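Local coordinates for Di-haem cytochrome c peroxidase family protein (Burkholderia thailandensis E264, PDB 6NX0) that carries two covalently bound c-type hemes, forms an unusually stable bis-Fe(IV) state and probably acts as a peroxidase, at residues A[326-338]-A[406-418]. Residues are numbered along the deposited sequence; the frame is centred on the assembly and turned at random.
Sequences AIAVPRNRALPAN and RWYHGRDTFDDVP. With HEC (heme c), chain C.
Trp407 meets Pro330 through its backbone: Trp407 O lies 3.2 Å from Pro330 CG. The indole NE1 of Trp407 is hydrogen-bonded to Thr399 OG1. Tyr408 follows, with the edge of its ring along the backbone of residues 328-330. Its OH donates to Ala328 O at 2.7 Å, while Phe414 CA sits over one ring face. A type I' turn from Tyr408 to Arg411 then brings out His409. The guanidinium of Arg333 stacks on one face of this imidazole, with planes 23° apart. At the ring edge, His409 ND1 donates almost straight to the syn lone pair of Asp415 OD2 (2.7 Å). Phe414 CD1 touches Ala328 CB at 3.7 Å.

Asp415 has CG between its own backbone N and carbonyl carbon (chi1 69°), which turns the carboxylate back toward His409 and the Arg331 backbone. OD2 takes the His409 bond, and Arg331 N reaches Asp415 OD1 at 2.9 Å. Asp416 OD1 forms a salt bridge with Arg331 NH1, also 2.9 Å, but the bond is bent. The guanidinium and carboxylate planes are nearly perpendicular, 78° apart. Arg331 NH1 also reaches His343 O, and NH2 reaches Asn338 O. Waters link Asp416 OD2 to Val329 O and to Asn332 N. Val417 CG2 packs on Ala328 CB at 4.0 Å.

The loop at 326-338 also lines the pocket of the Tyr397-ligated heme, through Ile327 and Val329. Through their bonds to Arg331, Asp415 and Asp416 hold this loop by charge and backbone contacts, and the buried Asp416 carboxylate probably stays ionised beside Arg331.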
ATOM      1  N   ALA A 326       2.344  -3.062  13.835  1.00 11.90           N
ATOM      2  CA  ALA A 326       1.135  -3.774  14.228  1.00 10.91           C
ATOM      3  C   ALA A 326       0.276  -2.797  15.015  1.00 12.13           C
ATOM      4  O   ALA A 326       0.444  -2.650  16.230  1.00 12.65           O
ATOM      5  CB  ALA A 326       1.480  -5.014  15.055  1.00 13.28           C
ATOM      6  N   ILE A 327      -0.662  -2.131  14.337  1.00 11.17           N
ATOM      7  CA  ILE A 327      -1.531  -1.165  15.021  1.00 10.74           C
ATOM      8  C   ILE A 327      -2.930  -1.716  15.292  1.00 10.23           C
ATOM      9  O   ILE A 327      -3.719  -1.047  15.988  1.00 11.29           O
ATOM     10  CB  ILE A 327      -1.607   0.185  14.270  1.00 10.37           C
ATOM     11  CG1 ILE A 327      -2.366   0.087  12.935  1.00 10.12           C
ATOM     12  CG2 ILE A 327      -0.203   0.751  14.030  1.00 10.57           C
ATOM     13  CD1 ILE A 327      -2.691   1.456  12.310  1.00 11.70           C
ATOM     14  N   ALA A 328      -3.257  -2.917  14.784  1.00 11.22           N
ATOM     15  CA  ALA A 328      -4.467  -3.648  15.172  1.00 10.12           C
ATOM     16  C   ALA A 328      -5.751  -2.854  14.897  1.00  9.54           C
ATOM     17  O   ALA A 328      -6.594  -2.659  15.772  1.00 10.54           O
ATOM     18  CB  ALA A 328      -4.393  -4.052  16.648  1.00 15.67           C
ATOM     19  N   VAL A 329      -5.928  -2.432  13.653  1.00  9.55           N
ATOM     20  CA  VAL A 329      -7.197  -1.778  13.319  1.00  8.39           C
ATOM     21  C   VAL A 329      -8.369  -2.744  13.514  1.00 13.45           C
ATOM     22  O   VAL A 329      -8.194  -3.979  13.515  1.00 10.88           O
ATOM     23  CB  VAL A 329      -7.201  -1.188  11.897  1.00 10.74           C
ATOM     24  CG1 VAL A 329      -6.063  -0.217  11.711  1.00 10.48           C
ATOM     25  CG2 VAL A 329      -7.197  -2.285  10.853  1.00 11.83           C
ATOM     26  N   PRO A 330      -9.580  -2.226  13.707  1.00 10.20           N
ATOM     27  CA  PRO A 330     -10.723  -3.095  14.006  1.00  9.31           C
ATOM     28  C   PRO A 330     -11.036  -4.069  12.882  1.00 10.03           C
ATOM     29  O   PRO A 330     -10.793  -3.803  11.703  1.00 10.70           O
ATOM     30  CB  PRO A 330     -11.879  -2.112  14.208  1.00 11.10           C
ATOM     31  CG  PRO A 330     -11.196  -0.815  14.588  1.00 11.49           C
ATOM     32  CD  PRO A 330      -9.937  -0.804  13.783  1.00 10.41           C
ATOM     33  N   ARG A 331     -11.609  -5.206  13.278  1.00 10.34           N
ATOM     34  CA  ARG A 331     -12.054  -6.203  12.316  1.00  9.65           C
ATOM     35  C   ARG A 331     -13.134  -5.634  11.404  1.00 10.86           C
ATOM     36  O   ARG A 331     -14.080  -4.971  11.852  1.00 12.23           O
ATOM     37  CB  ARG A 331     -12.592  -7.418  13.066  1.00 12.03           C
ATOM     38  CG  ARG A 331     -12.915  -8.640  12.183  1.00 11.10           C
ATOM     39  CD  ARG A 331     -13.251  -9.781  13.116  1.00 14.66           C
ATOM     40  NE  ARG A 331     -13.554 -11.079  12.515  1.00 12.27           N
ATOM     41  CZ  ARG A 331     -12.652 -12.012  12.239  1.00 13.56           C
ATOM     42  NH1 ARG A 331     -11.349 -11.768  12.415  1.00 12.06           N
ATOM     43  NH2 ARG A 331     -13.040 -13.201  11.776  1.00 12.36           N
ATOM     44  N   ASN A 332     -13.004  -5.917  10.112  1.00 10.11           N
ATOM     45  CA  ASN A 332     -14.051  -5.599   9.147  1.00 10.24           C
ATOM     46  C   ASN A 332     -14.970  -6.808   9.089  1.00 13.38           C
ATOM     47  O   ASN A 332     -14.651  -7.811   8.445  1.00 12.74           O
ATOM     48  CB  ASN A 332     -13.468  -5.278   7.776  1.00  9.97           C
ATOM     49  CG  ASN A 332     -14.545  -4.928   6.772  1.00 12.05           C
ATOM     50  OD1 ASN A 332     -15.718  -5.202   7.002  1.00 11.27           O
ATOM     51  ND2 ASN A 332     -14.164  -4.320   5.669  1.00 10.46           N
ATOM     52  N   ARG A 333     -16.101  -6.719   9.788  1.00 13.28           N
ATOM     53  CA  ARG A 333     -16.972  -7.869   9.932  1.00 13.09           C
ATOM     54  C   ARG A 333     -17.732  -8.183   8.651  1.00 14.90           C
ATOM     55  O   ARG A 333     -18.382  -9.242   8.579  1.00 18.40           O
ATOM     56  CB  ARG A 333     -17.927  -7.636  11.104  1.00 16.10           C
ATOM     57  CG  ARG A 333     -17.190  -7.506  12.445  1.00 17.76           C
ATOM     58  CD  ARG A 333     -18.098  -6.967  13.546  1.00 24.56           C
ATOM     59  NE  ARG A 333     -18.625  -5.664  13.149  1.00 30.33           N
ATOM     60  CZ  ARG A 333     -19.591  -5.001  13.775  1.00 45.35           C
ATOM     61  NH1 ARG A 333     -20.158  -5.501  14.863  1.00 43.31           N
ATOM     62  NH2 ARG A 333     -19.984  -3.824  13.301  1.00 47.68           N
ATOM     63  N   ALA A 334     -17.661  -7.312   7.650  1.00 14.71           N
ATOM     64  CA  ALA A 334     -18.300  -7.546   6.364  1.00 13.09           C
ATOM     65  C   ALA A 334     -17.372  -8.205   5.341  1.00 13.30           C
ATOM     66  O   ALA A 334     -17.817  -8.500   4.221  1.00 15.48           O
ATOM     67  CB  ALA A 334     -18.854  -6.233   5.806  1.00 16.34           C
ATOM     68  N   LEU A 335     -16.103  -8.444   5.668  1.00 11.25           N
ATOM     69  CA  LEU A 335     -15.240  -9.173   4.750  1.00 11.46           C
ATOM     70  C   LEU A 335     -15.603 -10.656   4.726  1.00 12.76           C
ATOM     71  O   LEU A 335     -15.733 -11.269   5.786  1.00 14.81           O
ATOM     72  CB  LEU A 335     -13.775  -9.047   5.151  1.00 14.87           C
ATOM     73  CG  LEU A 335     -13.002  -7.828   4.720  1.00 19.85           C
ATOM     74  CD1 LEU A 335     -11.606  -7.870   5.332  1.00 14.98           C
ATOM     75  CD2 LEU A 335     -12.862  -7.749   3.202  1.00 14.83           C
ATOM     76  N   PRO A 336     -15.723 -11.276   3.542  1.00 12.17           N
ATOM     77  CA  PRO A 336     -16.152 -12.685   3.486  1.00 15.71           C
ATOM     78  C   PRO A 336     -15.328 -13.636   4.334  1.00 15.72           C
ATOM     79  O   PRO A 336     -15.909 -14.471   5.049  1.00 14.82           O
ATOM     80  CB  PRO A 336     -16.055 -12.990   1.987  1.00 14.78           C
ATOM     81  CG  PRO A 336     -16.379 -11.693   1.336  1.00 17.96           C
ATOM     82  CD  PRO A 336     -15.779 -10.627   2.217  1.00 15.38           C
ATOM     83  N   ALA A 337     -14.001 -13.517   4.326  1.00 12.69           N
ATOM     84  CA  ALA A 337     -13.188 -14.467   5.085  1.00 12.20           C
ATOM     85  C   ALA A 337     -13.451 -14.358   6.576  1.00 13.93           C
ATOM     86  O   ALA A 337     -13.255 -15.341   7.300  1.00 14.83           O
ATOM     87  CB  ALA A 337     -11.692 -14.261   4.822  1.00 14.82           C
ATOM     88  N   ASN A 338     -13.924 -13.212   7.042  1.00 11.55           N
ATOM     89  CA  ASN A 338     -14.124 -13.005   8.462  1.00 11.99           C
ATOM     90  C   ASN A 338     -15.422 -13.618   8.962  1.00 14.45           C
ATOM     91  O   ASN A 338     -15.678 -13.562  10.166  1.00 15.35           O
ATOM     92  CB  ASN A 338     -14.085 -11.509   8.782  1.00 12.49           C
ATOM     93  CG  ASN A 338     -12.671 -10.971   8.869  1.00 11.38           C
ATOM     94  OD1 ASN A 338     -11.710 -11.732   9.020  1.00 13.90           O
ATOM     95  ND2 ASN A 338     -12.525  -9.651   8.768  1.00 10.26           N
ATOM     96  N   ARG A 406     -15.012   1.671  21.848  1.00 18.72           N
ATOM     97  CA  ARG A 406     -15.511   2.486  20.744  1.00 20.20           C
ATOM     98  C   ARG A 406     -15.083   1.911  19.399  1.00 20.28           C
ATOM     99  O   ARG A 406     -15.827   1.998  18.417  1.00 20.19           O
ATOM    100  CB  ARG A 406     -15.001   3.926  20.889  1.00 25.23           C
ATOM    101  CG  ARG A 406     -15.198   4.872  19.687  1.00 28.38           C
ATOM    102  CD  ARG A 406     -14.561   6.245  19.966  1.00 31.93           C
ATOM    103  NE  ARG A 406     -14.510   7.133  18.797  1.00 33.11           N
ATOM    104  CZ  ARG A 406     -13.977   8.362  18.800  1.00 38.04           C
ATOM    105  NH1 ARG A 406     -13.440   8.866  19.908  1.00 36.58           N
ATOM    106  NH2 ARG A 406     -13.978   9.097  17.691  1.00 30.79           N
ATOM    107  N   TRP A 407     -13.897   1.318  19.349  1.00 17.57           N
ATOM    108  CA  TRP A 407     -13.299   0.891  18.093  1.00 15.89           C
ATOM    109  C   TRP A 407     -13.493  -0.585  17.828  1.00 15.24           C
ATOM    110  O   TRP A 407     -13.641  -0.975  16.662  1.00 17.06           O
ATOM    111  CB  TRP A 407     -11.799   1.226  18.091  1.00 16.78           C
ATOM    112  CG  TRP A 407     -11.603   2.700  18.198  1.00 13.76           C
ATOM    113  CD1 TRP A 407     -11.267   3.407  19.315  1.00 15.06           C
ATOM    114  CD2 TRP A 407     -11.818   3.666  17.168  1.00 14.33           C
ATOM    115  NE1 TRP A 407     -11.248   4.745  19.040  1.00 15.18           N
ATOM    116  CE2 TRP A 407     -11.576   4.936  17.726  1.00 15.54           C
ATOM    117  CE3 TRP A 407     -12.178   3.584  15.819  1.00 14.65           C
ATOM    118  CZ2 TRP A 407     -11.678   6.108  16.988  1.00 15.02           C
ATOM    119  CZ3 TRP A 407     -12.266   4.745  15.086  1.00 16.25           C
ATOM    120  CH2 TRP A 407     -12.011   5.998  15.668  1.00 15.59           C
ATOM    121  N   TYR A 408     -13.507  -1.411  18.871  1.00 14.98           N
ATOM    122  CA  TYR A 408     -13.505  -2.859  18.706  1.00 15.29           C
ATOM    123  C   TYR A 408     -14.874  -3.455  18.996  1.00 19.62           C
ATOM    124  O   TYR A 408     -14.991  -4.527  19.598  1.00 22.09           O
ATOM    125  CB  TYR A 408     -12.420  -3.480  19.575  1.00 14.58           C
ATOM    126  CG  TYR A 408     -11.029  -2.995  19.198  1.00 14.97           C
ATOM    127  CD1 TYR A 408     -10.531  -3.157  17.896  1.00 12.55           C
ATOM    128  CD2 TYR A 408     -10.214  -2.368  20.132  1.00 13.75           C
ATOM    129  CE1 TYR A 408      -9.269  -2.700  17.535  1.00 12.61           C
ATOM    130  CE2 TYR A 408      -8.957  -1.915  19.787  1.00 12.75           C
ATOM    131  CZ  TYR A 408      -8.475  -2.092  18.489  1.00 13.14           C
ATOM    132  OH  TYR A 408      -7.239  -1.646  18.158  1.00 13.01           O
ATOM    133  N   HIS A 409     -15.909  -2.755  18.532  1.00 18.12           N
ATOM    134  CA  HIS A 409     -17.280  -3.258  18.557  1.00 26.52           C
ATOM    135  C   HIS A 409     -17.639  -3.721  19.967  1.00 26.36           C
ATOM    136  O   HIS A 409     -18.197  -4.799  20.182  1.00 29.51           O
ATOM    137  CB  HIS A 409     -17.450  -4.369  17.507  1.00 26.51           C
ATOM    138  CG  HIS A 409     -16.960  -3.977  16.141  1.00 26.63           C
ATOM    139  ND1 HIS A 409     -15.770  -4.438  15.610  1.00 28.31           N
ATOM    140  CD2 HIS A 409     -17.486  -3.147  15.207  1.00 30.48           C
ATOM    141  CE1 HIS A 409     -15.590  -3.918  14.409  1.00 29.26           C
ATOM    142  NE2 HIS A 409     -16.617  -3.127  14.140  1.00 32.51           N
ATOM    143  N   GLY A 410     -17.274  -2.889  20.948  1.00 26.05           N
ATOM    144  CA  GLY A 410     -17.614  -3.116  22.340  1.00 23.92           C
ATOM    145  C   GLY A 410     -16.607  -3.887  23.178  1.00 32.26           C
ATOM    146  O   GLY A 410     -16.768  -3.944  24.407  1.00 29.41           O
ATOM    147  N   ARG A 411     -15.582  -4.487  22.575  1.00 24.90           N
ATOM    148  CA  ARG A 411     -14.611  -5.276  23.317  1.00 28.35           C
ATOM    149  C   ARG A 411     -13.572  -4.354  23.957  1.00 26.46           C
ATOM    150  O   ARG A 411     -13.384  -3.214  23.528  1.00 26.04           O
ATOM    151  CB  ARG A 411     -13.928  -6.294  22.388  1.00 28.95           C
ATOM    152  CG  ARG A 411     -14.865  -6.937  21.340  1.00 36.40           C
ATOM    153  CD  ARG A 411     -15.046  -8.440  21.531  1.00 39.71           C
ATOM    154  NE  ARG A 411     -13.829  -9.202  21.258  1.00 48.71           N
ATOM    155  CZ  ARG A 411     -13.661 -10.045  20.236  1.00 48.15           C
ATOM    156  NH1 ARG A 411     -14.630 -10.267  19.348  1.00 48.15           N
ATOM    157  NH2 ARG A 411     -12.506 -10.678  20.102  1.00 39.36           N
ATOM    158  N   ASP A 412     -12.882  -4.857  24.988  1.00 22.69           N
ATOM    159  CA  ASP A 412     -11.875  -4.064  25.686  1.00 25.74           C
ATOM    160  C   ASP A 412     -10.469  -4.280  25.130  1.00 27.64           C
ATOM    161  O   ASP A 412      -9.486  -3.777  25.699  1.00 26.18           O
ATOM    162  CB  ASP A 412     -11.908  -4.364  27.192  1.00 32.26           C
ATOM    163  CG  ASP A 412     -11.530  -5.807  27.534  1.00 43.74           C
ATOM    164  OD1 ASP A 412     -10.763  -6.457  26.787  1.00 40.80           O
ATOM    165  OD2 ASP A 412     -12.011  -6.299  28.581  1.00 55.87           O
ATOM    166  N   THR A 413     -10.355  -5.009  24.032  1.00 22.41           N
ATOM    167  CA  THR A 413      -9.073  -5.239  23.397  1.00 19.81           C
ATOM    168  C   THR A 413      -9.336  -5.513  21.922  1.00 18.82           C
ATOM    169  O   THR A 413     -10.480  -5.535  21.460  1.00 18.82           O
ATOM    170  CB  THR A 413      -8.314  -6.393  24.072  1.00 26.96           C
ATOM    171  OG1 THR A 413      -6.950  -6.460  23.599  1.00 25.85           O
ATOM    172  CG2 THR A 413      -9.009  -7.691  23.784  1.00 23.30           C
ATOM    173  N   PHE A 414      -8.245  -5.725  21.199  1.00 15.75           N
ATOM    174  CA  PHE A 414      -8.279  -5.838  19.746  1.00 14.38           C
ATOM    175  C   PHE A 414      -9.180  -6.989  19.319  1.00 15.91           C
ATOM    176  O   PHE A 414      -9.121  -8.092  19.875  1.00 18.29           O
ATOM    177  CB  PHE A 414      -6.868  -6.071  19.218  1.00 14.89           C
ATOM    178  CG  PHE A 414      -5.791  -5.337  20.002  1.00 13.90           C
ATOM    179  CD1 PHE A 414      -5.777  -3.957  20.035  1.00 13.88           C
ATOM    180  CD2 PHE A 414      -4.821  -6.030  20.716  1.00 15.48           C
ATOM    181  CE1 PHE A 414      -4.824  -3.276  20.748  1.00 14.50           C
ATOM    182  CE2 PHE A 414      -3.840  -5.341  21.430  1.00 15.68           C
ATOM    183  CZ  PHE A 414      -3.850  -3.961  21.452  1.00 16.64           C
ATOM    184  N   ASP A 415     -10.016  -6.751  18.315  1.00 12.64           N
ATOM    185  CA  ASP A 415     -10.889  -7.812  17.841  1.00 14.26           C
ATOM    186  C   ASP A 415     -10.483  -8.377  16.491  1.00 14.21           C
ATOM    187  O   ASP A 415     -11.193  -9.239  15.961  1.00 14.03           O
ATOM    188  CB  ASP A 415     -12.352  -7.356  17.803  1.00 12.17           C
ATOM    189  CG  ASP A 415     -12.658  -6.300  16.742  1.00 13.84           C
ATOM    190  OD1 ASP A 415     -11.749  -5.740  16.101  1.00 15.00           O
ATOM    191  OD2 ASP A 415     -13.879  -6.060  16.539  1.00 18.51           O
ATOM    192  N   ASP A 416      -9.344  -7.964  15.928  1.00 10.46           N
ATOM    193  CA  ASP A 416      -8.897  -8.584  14.684  1.00  9.64           C
ATOM    194  C   ASP A 416      -7.498  -9.170  14.811  1.00  9.95           C
ATOM    195  O   ASP A 416      -6.789  -9.334  13.808  1.00 10.96           O
ATOM    196  CB  ASP A 416      -8.948  -7.591  13.535  1.00 12.23           C
ATOM    197  CG  ASP A 416      -9.093  -8.271  12.188  1.00 11.93           C
ATOM    198  OD1 ASP A 416      -9.628  -9.419  12.116  1.00 12.63           O
ATOM    199  OD2 ASP A 416      -8.654  -7.658  11.197  1.00 11.71           O
ATOM    200  N   VAL A 417      -7.090  -9.498  16.036  1.00 12.22           N
ATOM    201  CA  VAL A 417      -5.833 -10.183  16.306  1.00 11.30           C
ATOM    202  C   VAL A 417      -6.144 -11.406  17.158  1.00 12.06           C
ATOM    203  O   VAL A 417      -6.834 -11.282  18.176  1.00 14.32           O
ATOM    204  CB  VAL A 417      -4.827  -9.256  17.013  1.00 10.89           C
ATOM    205  CG1 VAL A 417      -3.550  -9.995  17.303  1.00 14.28           C
ATOM    206  CG2 VAL A 417      -4.553  -7.976  16.198  1.00 12.63           C
ATOM    207  N   PRO A 418      -5.682 -12.588  16.777  1.00 11.65           N
ATOM    208  CA  PRO A 418      -5.904 -13.766  17.623  1.00 14.38           C
ATOM    209  C   PRO A 418      -5.349 -13.526  19.025  1.00 12.07           C
ATOM    210  O   PRO A 418      -4.366 -12.814  19.198  1.00 13.72           O
ATOM    211  CB  PRO A 418      -5.128 -14.875  16.905  1.00 15.73           C
ATOM    212  CG  PRO A 418      -4.844 -14.366  15.533  1.00 13.05           C
ATOM    213  CD  PRO A 418      -4.858 -12.883  15.599  1.00 13.20           C
TER
HETATM  214 FE   HEC C 602      -0.514   5.237  10.350  1.00 10.03          FE
HETATM  215  CHA HEC C 602      -2.192   3.234   8.132  1.00  9.89           C
HETATM  216  CHB HEC C 602      -2.446   7.915   9.409  1.00 10.47           C
HETATM  217  CHC HEC C 602       0.682   7.066  12.994  1.00 10.16           C
HETATM  218  CHD HEC C 602       1.685   2.728  11.070  1.00 11.21           C
HETATM  219  NA  HEC C 602      -1.987   5.530   8.986  1.00  9.04           N
HETATM  220  C1A HEC C 602      -2.494   4.562   8.138  1.00  9.81           C
HETATM  221  C2A HEC C 602      -3.589   5.161   7.421  1.00  9.29           C
HETATM  222  C3A HEC C 602      -3.589   6.470   7.698  1.00 10.87           C
HETATM  223  C4A HEC C 602      -2.583   6.732   8.697  1.00  9.90           C
HETATM  224  CMA HEC C 602      -4.610   7.512   7.249  1.00 10.31           C
HETATM  225  CAA HEC C 602      -4.423   4.455   6.328  1.00 11.11           C
HETATM  226  CBA HEC C 602      -3.785   4.615   4.959  1.00  9.30           C
HETATM  227  CGA HEC C 602      -4.457   3.856   3.840  1.00 11.77           C
HETATM  228  O1A HEC C 602      -3.833   3.847   2.735  1.00 18.26           O
HETATM  229  O2A HEC C 602      -5.400   3.052   4.080  1.00 11.29           O
HETATM  230  NB  HEC C 602      -0.786   7.109  11.052  1.00  9.08           N
HETATM  231  C1B HEC C 602      -1.600   8.084  10.470  1.00  9.66           C
HETATM  232  C2B HEC C 602      -1.502   9.292  11.268  1.00 10.33           C
HETATM  233  C3B HEC C 602      -0.697   9.057  12.303  1.00  9.38           C
HETATM  234  C4B HEC C 602      -0.198   7.697  12.154  1.00 10.81           C
HETATM  235  CMB HEC C 602      -2.198  10.627  10.897  1.00 10.66           C
HETATM  236  CAB HEC C 602      -0.365   9.973  13.508  1.00  9.62           C
HETATM  237  CBB HEC C 602      -1.652  10.337  14.282  1.00  9.69           C
HETATM  238  NC  HEC C 602       0.956   4.988  11.710  1.00  8.16           N
HETATM  239  C1C HEC C 602       1.238   5.839  12.762  1.00 10.00           C
HETATM  240  C2C HEC C 602       2.280   5.231  13.542  1.00 11.15           C
HETATM  241  C3C HEC C 602       2.631   4.077  12.958  1.00 11.90           C
HETATM  242  C4C HEC C 602       1.777   3.878  11.811  1.00 11.45           C
HETATM  243  CMC HEC C 602       2.895   5.943  14.767  1.00 11.96           C
HETATM  244  CAC HEC C 602       3.857   3.209  13.281  1.00 12.13           C
HETATM  245  CBC HEC C 602       3.703   2.670  14.719  1.00 12.63           C
HETATM  246  ND  HEC C 602      -0.273   3.355   9.669  1.00  9.15           N
HETATM  247  C1D HEC C 602       0.713   2.477  10.134  1.00 10.19           C
HETATM  248  C2D HEC C 602       0.428   1.174   9.611  1.00 11.42           C
HETATM  249  C3D HEC C 602      -0.799   1.294   8.793  1.00 10.60           C
HETATM  250  C4D HEC C 602      -1.155   2.686   8.826  1.00 11.10           C
HETATM  251  CMD HEC C 602       1.209  -0.116   9.841  1.00 11.05           C
HETATM  252  CAD HEC C 602      -1.527   0.162   8.055  1.00 10.05           C
HETATM  253  CBD HEC C 602      -2.462  -0.512   9.041  1.00  9.15           C
HETATM  254  CGD HEC C 602      -3.479  -1.369   8.330  1.00  9.16           C
HETATM  255  O1D HEC C 602      -3.586  -1.271   7.083  1.00  9.81           O
HETATM  256  O2D HEC C 602      -4.297  -2.016   9.045  1.00 10.00           O
HETATM  257  O   HOH W   1      -6.878  -5.557  11.664  1.00 12.17           O
HETATM  258  O   HOH W   2      -7.894  -5.450  15.946  1.00 13.25           O
HETATM  259  O   HOH W   3     -10.462  -7.445   9.219  1.00 11.25           O
HETATM  260  O   HOH W   4      -9.120 -10.736   9.789  1.00 11.71           O